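Local coordinates for extracellular solute-binding protein (Conexibacter woesei, PDB 4P98), which probably binds a small solute outside the cell membrane and delivers it to an ABC transporter, at residues A169-P172 and R173-Y176; A193-G196 and L197-G201; Y252-Y255 and L256-R260; P291-L294 and Q295-D299. All blocks are in the same frame, centred on the assembly; numbering follows the deposited sequence. Where two conformers were deposited one is given.

Contact 1 (A169-P172 and R173-Y176)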
loop_
_atom_site.group_PDB
_atom_site.type_symbol
_atom_site.label_atom_id
_atom_site.label_comp_id
_atom_site.label_asym_id
_atom_site.label_seq_id
_atom_site.Cartn_x
_atom_site.Cartn_y
_atom_site.Cartn_z
ATOM N N ALA A 169 -10.283 -15.963 9.243
ATOM C CA ALA A 169 -10.370 -16.890 8.120
ATOM C C ALA A 169 -9.248 -17.919 8.168
ATOM O O ALA A 169 -9.495 -19.110 8.023
ATOM C CB ALA A 169 -10.348 -16.139 6.794
ATOM N N ALA A 170 -8.021 -17.467 8.381
ATOM C CA ALA A 170 -6.877 -18.367 8.369
ATOM C C ALA A 170 -6.685 -19.123 9.686
ATOM O O ALA A 170 -6.137 -20.226 9.686
ATOM C CB ALA A 170 -5.611 -17.620 8.002
ATOM N N ASN A 171 -7.110 -18.529 10.798
ATOM C CA ASN A 171 -6.954 -19.158 12.109
ATOM C C ASN A 171 -8.056 -18.705 13.047
ATOM O O ASN A 171 -7.862 -17.773 13.841
ATOM C CB ASN A 171 -5.573 -18.829 12.695
ATOM C CG ASN A 171 -5.287 -19.571 13.988
ATOM O OD1 ASN A 171 -6.149 -20.261 14.546
ATOM N ND2 ASN A 171 -4.063 -19.431 14.475
ATOM N N PRO A 172 -9.219 -19.367 12.982
ATOM C CA PRO A 172 -10.343 -18.920 13.801
ATOM C C PRO A 172 -10.133 -19.096 15.303
ATOM O O PRO A 172 -10.912 -18.553 16.085
ATOM C CB PRO A 172 -11.514 -19.784 13.306
ATOM C CG PRO A 172 -10.887 -20.964 12.652
ATOM C CD PRO A 172 -9.581 -20.501 12.103
ATOM N N ARG A 173 -9.101 -19.848 15.693
ATOM C CA ARG A 173 -8.761 -20.052 17.106
ATOM C C ARG A 173 -7.882 -18.939 17.689
ATOM O O ARG A 173 -7.807 -18.804 18.905
ATOM C CB ARG A 173 -8.061 -21.403 17.290
ATOM C CG ARG A 173 -8.993 -22.603 17.163
ATOM C CD ARG A 173 -9.696 -22.892 18.484
ATOM N NE ARG A 173 -10.673 -23.978 18.376
ATOM C CZ ARG A 173 -11.291 -24.554 19.409
ATOM N NH1 ARG A 173 -11.043 -24.167 20.658
ATOM N NH2 ARG A 173 -12.163 -25.533 19.192
ATOM N N ALA A 174 -7.221 -18.154 16.842
ATOM C CA ALA A 174 -6.330 -17.093 17.330
ATOM C C ALA A 174 -7.105 -15.985 18.030
ATOM O O ALA A 174 -8.246 -15.696 17.677
ATOM C CB ALA A 174 -5.508 -16.516 16.199
ATOM N N SER A 175 -6.489 -15.383 19.043
ATOM C CA SER A 175 -7.088 -14.238 19.715
ATOM C C SER A 175 -6.382 -12.977 19.222
ATOM O O SER A 175 -5.261 -13.029 18.697
ATOM C CB SER A 175 -7.007 -14.373 21.237
ATOM O OG SER A 175 -5.668 -14.309 21.658
ATOM N N TYR A 176 -7.052 -11.850 19.392
ATOM C CA TYR A 176 -6.652 -10.612 18.736
ATOM C C TYR A 176 -6.944 -9.427 19.647
ATOM O O TYR A 176 -8.015 -9.348 20.249
ATOM C CB TYR A 176 -7.414 -10.476 17.416
ATOM C CG TYR A 176 -7.179 -9.183 16.662
ATOM C CD1 TYR A 176 -6.084 -9.021 15.818
ATOM C CD2 TYR A 176 -8.062 -8.122 16.799
ATOM C CE1 TYR A 176 -5.884 -7.827 15.124
ATOM C CE2 TYR A 176 -7.868 -6.932 16.124
ATOM C CZ TYR A 176 -6.792 -6.794 15.287
ATOM O OH TYR A 176 -6.636 -5.601 14.633
HETATM O O HOH W 1 -8.811 -15.411 14.808
#
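A type I beta turn, Asn171 to Ala174, links the end of helix 154-170 to strand 175-180, and its first residue meets its last across the bend. Ala174 N donates to Asn171 O at 3.1 Å, with an N-H...O angle of 157°. The donor lies well above the plane of that carbonyl. Asn171 is the first residue to leave helical backbone angles. Its side chain reaches forward over the turn: CG is anti to the backbone N (chi1 -174°), beside its own carbonyl carbon. This brings OD1 close to two backbone N-H groups. Arg173 N reaches Asn171 OD1 at 3.2 Å, and Ala174 N reaches the same OD1 at 3.3 Å. Both bonds are weak and bent. The turn is thus held by one sound backbone bond and two weaker side-chain ones. The amide end of Asn171 also packs on a methyl group, with ND2 3.7 Å from Ala174 CB. Arg173 CB touches the same amide from the oxygen end, at 3.5 Å from Asn171 OD1. Beyond CB the arginine chain leads away from the turn. A water bridges the backbone by donating to Asn171 O at 2.7 Å and to Ala174 O at 2.9 Å. Outside the turn, Asn171 ND2 makes a weak hydrogen bond to Glu143, just before strand 144-149, and Ala174 packs on Leu167 of the preceding helix. This is the helix-to-strand turn of a beta-alpha-beta unit, made of strand 144-149, helix 154-170 and strand 175-180.

Contact 2 (A193-G196 and L197-G201)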
loop_
_atom_site.group_PDB
_atom_site.type_symbol
_atom_site.label_atom_id
_atom_site.label_comp_id
_atom_site.label_asym_id
_atom_site.label_seq_id
_atom_site.Cartn_x
_atom_site.Cartn_y
_atom_site.Cartn_z
ATOM N N ALA A 193 2.460 1.392 22.625
ATOM C CA ALA A 193 1.261 0.595 22.376
ATOM C C ALA A 193 1.651 -0.849 22.067
ATOM O O ALA A 193 1.068 -1.767 22.610
ATOM C CB ALA A 193 0.430 1.187 21.233
ATOM N N ALA A 194 2.664 -1.038 21.228
ATOM C CA ALA A 194 3.127 -2.387 20.876
ATOM C C ALA A 194 3.679 -3.156 22.090
ATOM O O ALA A 194 3.402 -4.350 22.264
ATOM C CB ALA A 194 4.151 -2.318 19.762
ATOM N N ARG A 195 4.455 -2.470 22.929
ATOM C CA ARG A 195 4.965 -3.061 24.178
ATOM C C ARG A 195 3.810 -3.507 25.095
ATOM O O ARG A 195 3.869 -4.574 25.711
ATOM C CB ARG A 195 5.896 -2.064 24.895
ATOM C CG ARG A 195 6.625 -2.597 26.120
ATOM C CD ARG A 195 7.690 -1.605 26.606
ATOM N NE ARG A 195 7.160 -0.293 26.983
ATOM C CZ ARG A 195 7.389 0.880 26.370
ATOM N NH1 ARG A 195 6.831 1.981 26.862
ATOM N NH2 ARG A 195 8.160 0.991 25.278
ATOM N N GLY A 196 2.751 -2.711 25.167
ATOM C CA GLY A 196 1.588 -3.063 25.968
ATOM C C GLY A 196 0.932 -4.363 25.504
ATOM O O GLY A 196 0.584 -5.217 26.323
ATOM N N LEU A 197 0.785 -4.518 24.192
ATOM C CA LEU A 197 0.223 -5.751 23.620
ATOM C C LEU A 197 1.167 -6.940 23.840
ATOM O O LEU A 197 0.726 -8.048 24.139
ATOM C CB LEU A 197 -0.058 -5.575 22.131
ATOM C CG LEU A 197 -1.103 -4.502 21.811
ATOM C CD1 LEU A 197 -1.166 -4.245 20.321
ATOM C CD2 LEU A 197 -2.459 -4.907 22.329
ATOM N N LEU A 198 2.463 -6.689 23.705
ATOM C CA LEU A 198 3.489 -7.700 23.967
ATOM C C LEU A 198 3.436 -8.194 25.420
ATOM O O LEU A 198 3.410 -9.403 25.685
ATOM C CB LEU A 198 4.850 -7.097 23.660
ATOM C CG LEU A 198 6.087 -7.962 23.628
ATOM C CD1 LEU A 198 5.927 -9.050 22.571
ATOM C CD2 LEU A 198 7.282 -7.061 23.326
ATOM N N ASP A 199 3.389 -7.253 26.353
ATOM C CA ASP A 199 3.288 -7.572 27.782
ATOM C C ASP A 199 2.050 -8.397 28.124
ATOM O O ASP A 199 2.093 -9.248 29.002
ATOM C CB ASP A 199 3.272 -6.296 28.612
ATOM C CG ASP A 199 4.586 -5.553 28.578
ATOM O OD1 ASP A 199 5.591 -6.110 28.087
ATOM O OD2 ASP A 199 4.610 -4.391 29.034
ATOM N N LYS A 200 0.954 -8.138 27.423
ATOM C CA LYS A 200 -0.266 -8.924 27.586
ATOM C C LYS A 200 -0.211 -10.294 26.914
ATOM O O LYS A 200 -1.090 -11.105 27.149
ATOM C CB LYS A 200 -1.487 -8.145 27.079
ATOM C CG LYS A 200 -1.892 -7.007 27.991
ATOM C CD LYS A 200 -3.003 -6.213 27.342
ATOM C CE LYS A 200 -3.332 -4.955 28.108
ATOM N NZ LYS A 200 -4.345 -4.154 27.351
ATOM N N GLY A 201 0.796 -10.555 26.083
ATOM C CA GLY A 201 0.983 -11.883 25.497
ATOM C C GLY A 201 0.987 -12.025 23.987
ATOM O O GLY A 201 1.058 -13.146 23.487
#
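Leu197 touches the preceding turn of helix 187-199 through both backbone and side chain. Its N donates to Ala193 O at 3.2 Å, and its CG rests 3.6 Å from the same oxygen. With CG anti to its carbonyl carbon (chi1 -63°), the branch comes to lie against Ala193 O. Leu197 also packs on Val148 and Thr179, which belong to two neighbouring strands of the parallel sheet. Leu198 N bonds to Ala194 O at 2.9 Å, and its CB sits beside the carbonyl oxygens of Ala194 and Arg195. Asp199 N makes the shortest of the four backbone bonds between the segments, 2.8 Å to Arg195 O, and it is nearly straight at 167°. In one of the two conformers of Arg195 the chain runs alongside the Asp199 carboxylate, pointing the same way, and the charged ends do not pair. Lys200 N bonds to Gly196 O at 3.1 Å. Its chain passes over that oxygen, CG at 3.5 Å, and extends to a salt bridge with Glu177 of strand 175-180. Gly201 has a positive phi of 121°, and its N donates to Leu198 O. Two bonds back into the last turn and a glycine of positive phi form a Schellman motif, a common helix C-terminal cap.

Contact 3 (Y252-Y255 and L256-R260)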
loop_
_atom_site.group_PDB
_atom_site.type_symbol
_atom_site.label_atom_id
_atom_site.label_comp_id
_atom_site.label_asym_id
_atom_site.label_seq_id
_atom_site.Cartn_x
_atom_site.Cartn_y
_atom_site.Cartn_z
ATOM N N TYR A 252 1.735 0.978 -14.458
ATOM C CA TYR A 252 2.659 1.867 -15.158
ATOM C C TYR A 252 3.091 1.330 -16.523
ATOM O O TYR A 252 3.228 2.091 -17.487
ATOM C CB TYR A 252 3.908 2.116 -14.307
ATOM C CG TYR A 252 3.717 3.023 -13.085
ATOM C CD1 TYR A 252 2.481 3.570 -12.749
ATOM C CD2 TYR A 252 4.794 3.299 -12.249
ATOM C CE1 TYR A 252 2.334 4.372 -11.618
ATOM C CE2 TYR A 252 4.657 4.099 -11.126
ATOM C CZ TYR A 252 3.423 4.637 -10.814
ATOM O OH TYR A 252 3.292 5.437 -9.685
ATOM N N GLN A 253 3.347 0.026 -16.592
ATOM C CA GLN A 253 3.686 -0.612 -17.875
ATOM C C GLN A 253 2.555 -0.451 -18.881
ATOM O O GLN A 253 2.781 -0.133 -20.054
ATOM C CB GLN A 253 4.026 -2.084 -17.658
ATOM C CG GLN A 253 5.375 -2.255 -16.984
ATOM C CD GLN A 253 5.638 -3.676 -16.551
ATOM O OE1 GLN A 253 4.721 -4.402 -16.165
ATOM N NE2 GLN A 253 6.900 -4.076 -16.588
ATOM N N SER A 254 1.335 -0.616 -18.401
ATOM C CA SER A 254 0.145 -0.441 -19.238
ATOM C C SER A 254 0.045 1.000 -19.754
ATOM O O SER A 254 -0.306 1.227 -20.922
ATOM C CB SER A 254 -1.120 -0.838 -18.475
ATOM O OG SER A 254 -2.277 -0.659 -19.293
ATOM N N TYR A 255 0.357 1.971 -18.900
ATOM C CA TYR A 255 0.423 3.368 -19.347
ATOM C C TYR A 255 1.381 3.583 -20.525
ATOM O O TYR A 255 1.059 4.294 -21.479
ATOM C CB TYR A 255 0.856 4.293 -18.196
ATOM C CG TYR A 255 -0.107 4.435 -17.032
ATOM C CD1 TYR A 255 -1.458 4.129 -17.147
ATOM C CD2 TYR A 255 0.347 4.924 -15.805
ATOM C CE1 TYR A 255 -2.322 4.278 -16.072
ATOM C CE2 TYR A 255 -0.514 5.084 -14.734
ATOM C CZ TYR A 255 -1.842 4.783 -14.866
ATOM O OH TYR A 255 -2.680 4.955 -13.782
ATOM N N LEU A 256 2.567 2.992 -20.454
ATOM C CA LEU A 256 3.538 3.130 -21.551
ATOM C C LEU A 256 3.024 2.476 -22.830
ATOM O O LEU A 256 3.141 3.038 -23.925
ATOM C CB LEU A 256 4.881 2.524 -21.162
ATOM C CG LEU A 256 5.632 3.103 -19.968
ATOM C CD1 LEU A 256 7.073 2.617 -19.986
ATOM C CD2 LEU A 256 5.588 4.620 -19.909
ATOM N N GLU A 257 2.433 1.295 -22.697
ATOM C CA GLU A 257 1.849 0.613 -23.859
ATOM C C GLU A 257 0.711 1.405 -24.496
ATOM O O GLU A 257 0.605 1.487 -25.726
ATOM C CB GLU A 257 1.388 -0.791 -23.483
ATOM C CG GLU A 257 2.540 -1.780 -23.407
ATOM C CD GLU A 257 3.139 -2.028 -24.784
ATOM O OE1 GLU A 257 2.470 -2.679 -25.623
ATOM O OE2 GLU A 257 4.251 -1.538 -25.045
ATOM N N GLN A 258 -0.132 1.989 -23.661
ATOM C CA GLN A 258 -1.224 2.821 -24.135
ATOM C C GLN A 258 -0.706 4.015 -24.917
ATOM O O GLN A 258 -1.227 4.338 -25.982
ATOM C CB GLN A 258 -2.074 3.305 -22.969
ATOM C CG GLN A 258 -2.948 2.244 -22.354
ATOM C CD GLN A 258 -3.571 2.712 -21.052
ATOM O OE1 GLN A 258 -4.196 3.780 -20.997
ATOM N NE2 GLN A 258 -3.417 1.914 -20.003
ATOM N N ILE A 259 0.314 4.674 -24.378
ATOM C CA ILE A 259 0.901 5.840 -25.042
ATOM C C ILE A 259 1.507 5.416 -26.382
ATOM O O ILE A 259 1.300 6.070 -27.392
ATOM C CB ILE A 259 1.937 6.514 -24.125
ATOM C CG1 ILE A 259 1.202 7.250 -23.002
ATOM C CG2 ILE A 259 2.832 7.473 -24.892
ATOM C CD1 ILE A 259 2.082 7.567 -21.818
ATOM N N ARG A 260 2.214 4.293 -26.391
ATOM C CA ARG A 260 2.850 3.811 -27.615
ATOM C C ARG A 260 1.835 3.422 -28.698
ATOM O O ARG A 260 2.099 3.623 -29.878
ATOM C CB ARG A 260 3.823 2.674 -27.293
ATOM C CG ARG A 260 5.133 3.200 -26.699
ATOM C CD ARG A 260 5.928 2.159 -25.921
ATOM N NE ARG A 260 7.199 2.721 -25.448
ATOM C CZ ARG A 260 7.918 2.278 -24.414
ATOM N NH1 ARG A 260 7.522 1.242 -23.693
ATOM N NH2 ARG A 260 9.057 2.889 -24.096
#
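Ser254 O accepts the backbone N-H of Gln258 at 2.8 Å, the shortest sound polar bond between the segments. The Gln258 side chain packs over the same carbonyl, with its CG 3.2 Å from Ser254 O. CG stands beside the backbone N (chi1 -73°), and the chain then extends past Ser254. The side chains of Gln258 and Tyr255 lie side by side, pointing the same way. The amide and ring planes are turned 78° apart. Three more backbone bonds follow between the segments, including Glu257 N to Gln253 O at 3.0 Å and Ile259 N to Tyr255 O at 3.0 Å. This is the regular i to i+4 pattern of helix 249-261, which packs against the six-stranded parallel sheet. Tyr252 and Tyr255 project to the sheet side, where they touch Val80 and Leu78 of strand 78-82, and Tyr255 OH is hydrogen-bonded to Ser103 of the next strand. Tyr255 O is also crowded by Ile259, whose CG1 lies 3.3 Å away. Leu256 CG sits 3.6 Å from Tyr252 O, and its side chain also packs on Leu45 of helix 34-45.

Contact 4 (P291-L294 and Q295-D299)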
loop_
_atom_site.group_PDB
_atom_site.type_symbol
_atom_site.label_atom_id
_atom_site.label_comp_id
_atom_site.label_asym_id
_atom_site.label_seq_id
_atom_site.Cartn_x
_atom_site.Cartn_y
_atom_site.Cartn_z
ATOM N N PRO A 291 5.666 -20.703 7.729
ATOM C CA PRO A 291 5.629 -21.959 6.963
ATOM C C PRO A 291 6.327 -21.838 5.610
ATOM O O PRO A 291 6.319 -20.759 4.993
ATOM C CB PRO A 291 4.133 -22.227 6.798
ATOM C CG PRO A 291 3.490 -20.886 6.913
ATOM C CD PRO A 291 4.313 -20.160 7.946
ATOM N N ASP A 292 6.938 -22.935 5.158
ATOM C CA ASP A 292 7.665 -22.944 3.887
ATOM C C ASP A 292 6.756 -22.595 2.720
ATOM O O ASP A 292 7.217 -22.087 1.704
ATOM C CB ASP A 292 8.299 -24.317 3.615
ATOM C CG ASP A 292 9.396 -24.666 4.607
ATOM O OD1 ASP A 292 10.180 -23.763 4.981
ATOM O OD2 ASP A 292 9.473 -25.847 5.009
ATOM N N ASP A 293 5.471 -22.877 2.871
ATOM C CA ASP A 293 4.498 -22.652 1.798
ATOM C C ASP A 293 3.666 -21.371 1.980
ATOM O O ASP A 293 2.554 -21.274 1.454
ATOM C CB ASP A 293 3.566 -23.861 1.684
ATOM C CG ASP A 293 2.631 -23.997 2.875
ATOM O OD1 ASP A 293 2.868 -23.327 3.899
ATOM O OD2 ASP A 293 1.653 -24.770 2.795
ATOM N N LEU A 294 4.177 -20.384 2.711
ATOM C CA LEU A 294 3.355 -19.195 2.984
ATOM C C LEU A 294 2.910 -18.506 1.700
ATOM O O LEU A 294 1.732 -18.176 1.561
ATOM C CB LEU A 294 4.067 -18.194 3.897
ATOM C CG LEU A 294 3.224 -16.959 4.249
ATOM C CD1 LEU A 294 1.916 -17.345 4.929
ATOM C CD2 LEU A 294 4.042 -16.015 5.123
ATOM N N GLN A 295 3.846 -18.305 0.774
ATOM C CA GLN A 295 3.569 -17.638 -0.490
ATOM C C GLN A 295 2.530 -18.400 -1.305
ATOM O O GLN A 295 1.650 -17.781 -1.906
ATOM C CB GLN A 295 4.842 -17.425 -1.313
ATOM C CG GLN A 295 4.630 -16.611 -2.589
ATOM C CD GLN A 295 4.146 -15.196 -2.303
ATOM O OE1 GLN A 295 2.998 -14.832 -2.591
ATOM N NE2 GLN A 295 5.018 -14.401 -1.714
ATOM N N ALA A 296 2.625 -19.732 -1.308
ATOM C CA ALA A 296 1.651 -20.573 -2.008
ATOM C C ALA A 296 0.258 -20.374 -1.422
ATOM O O ALA A 296 -0.719 -20.297 -2.156
ATOM C CB ALA A 296 2.057 -22.052 -1.948
ATOM N N ARG A 297 0.167 -20.270 -0.101
ATOM C CA ARG A 297 -1.116 -20.040 0.547
ATOM C C ARG A 297 -1.739 -18.691 0.170
ATOM O O ARG A 297 -2.949 -18.583 -0.012
ATOM C CB ARG A 297 -0.990 -20.120 2.057
ATOM C CG ARG A 297 -0.515 -21.458 2.584
ATOM C CD ARG A 297 -0.799 -21.558 4.058
ATOM N NE ARG A 297 0.068 -22.524 4.722
ATOM C CZ ARG A 297 -0.087 -22.916 5.980
ATOM N NH1 ARG A 297 -1.071 -22.425 6.722
ATOM N NH2 ARG A 297 0.753 -23.805 6.502
ATOM N N VAL A 298 -0.907 -17.664 0.071
ATOM C CA VAL A 298 -1.370 -16.333 -0.323
ATOM C C VAL A 298 -1.773 -16.309 -1.803
ATOM O O VAL A 298 -2.785 -15.692 -2.180
ATOM C CB VAL A 298 -0.283 -15.284 -0.031
ATOM C CG1 VAL A 298 -0.601 -13.952 -0.694
ATOM C CG2 VAL A 298 -0.129 -15.133 1.478
ATOM N N ASP A 299 -0.972 -16.968 -2.632
ATOM C CA ASP A 299 -1.298 -17.143 -4.043
ATOM C C ASP A 299 -2.659 -17.823 -4.218
ATOM O O ASP A 299 -3.451 -17.404 -5.063
ATOM C CB ASP A 299 -0.212 -17.959 -4.772
ATOM C CG ASP A 299 1.134 -17.235 -4.859
ATOM O OD1 ASP A 299 1.199 -16.012 -4.635
ATOM O OD2 ASP A 299 2.141 -17.903 -5.168
HETATM O O HOH W 2 6.624 -19.026 1.013
HETATM O O HOH W 3 5.467 -21.224 -1.171
#
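Asp293 and Arg297 form a salt bridge one helical turn apart, with Arg297 NE 3.0 Å from Asp293 OD1. The bond is fairly straight at 152°. NE approaches OD1 from above the carboxylate plane, and carboxylate and guanidinium are turned 84° apart. Weaker bonds run from NE to OD2 and from NH2 to OD1. The carboxylate sits at the edge of the guanidinium. Pro291 lies over one face near the rim, with CB 3.7 Å from Arg297 NH2. The side-chain torsions set the bridge: Asp293 CG lies between the backbone N and the carbonyl carbon (chi1 69°), and the arginine chain is extended from CG to NE. Asp293 is the N-cap residue of helix 294-307, but its side chain makes no capping bond. A type I turn, Pro291 to Leu294, leads into the helix. In the first helical turn Arg297 N bonds to Asp293 O at 3.0 Å and Val298 N to Leu294 O at 3.1 Å. One water takes the N-H of Gln295 at 2.9 Å and donates to Asp292 O; another takes that of Ala296. Farther out, Leu294 and Val298 pack on Val135 of helix 125-137.

The four contacts follow one another along the chain without overlap, and none touches another. Contacts 1 and 2 belong to the five-stranded parallel sheet region: contact 1 leads into strand 175-180, and contact 2 ends the next helix, 187-199. Their centres lie about 18 Å apart. Contact 3 lies on helix 249-261, beside the six-stranded sheet and across the centre of the chain, with its centre about 42 Å from that of contact 1 and about 47 Å from that of contact 2. Contact 4 opens helix 294-307, its centre about 17 Å from that of contact 1 and about 32 Å from that of contact 3. Two parallel sheets flanked by helices are consistent with the two-lobed fold of periplasmic-type binding proteins.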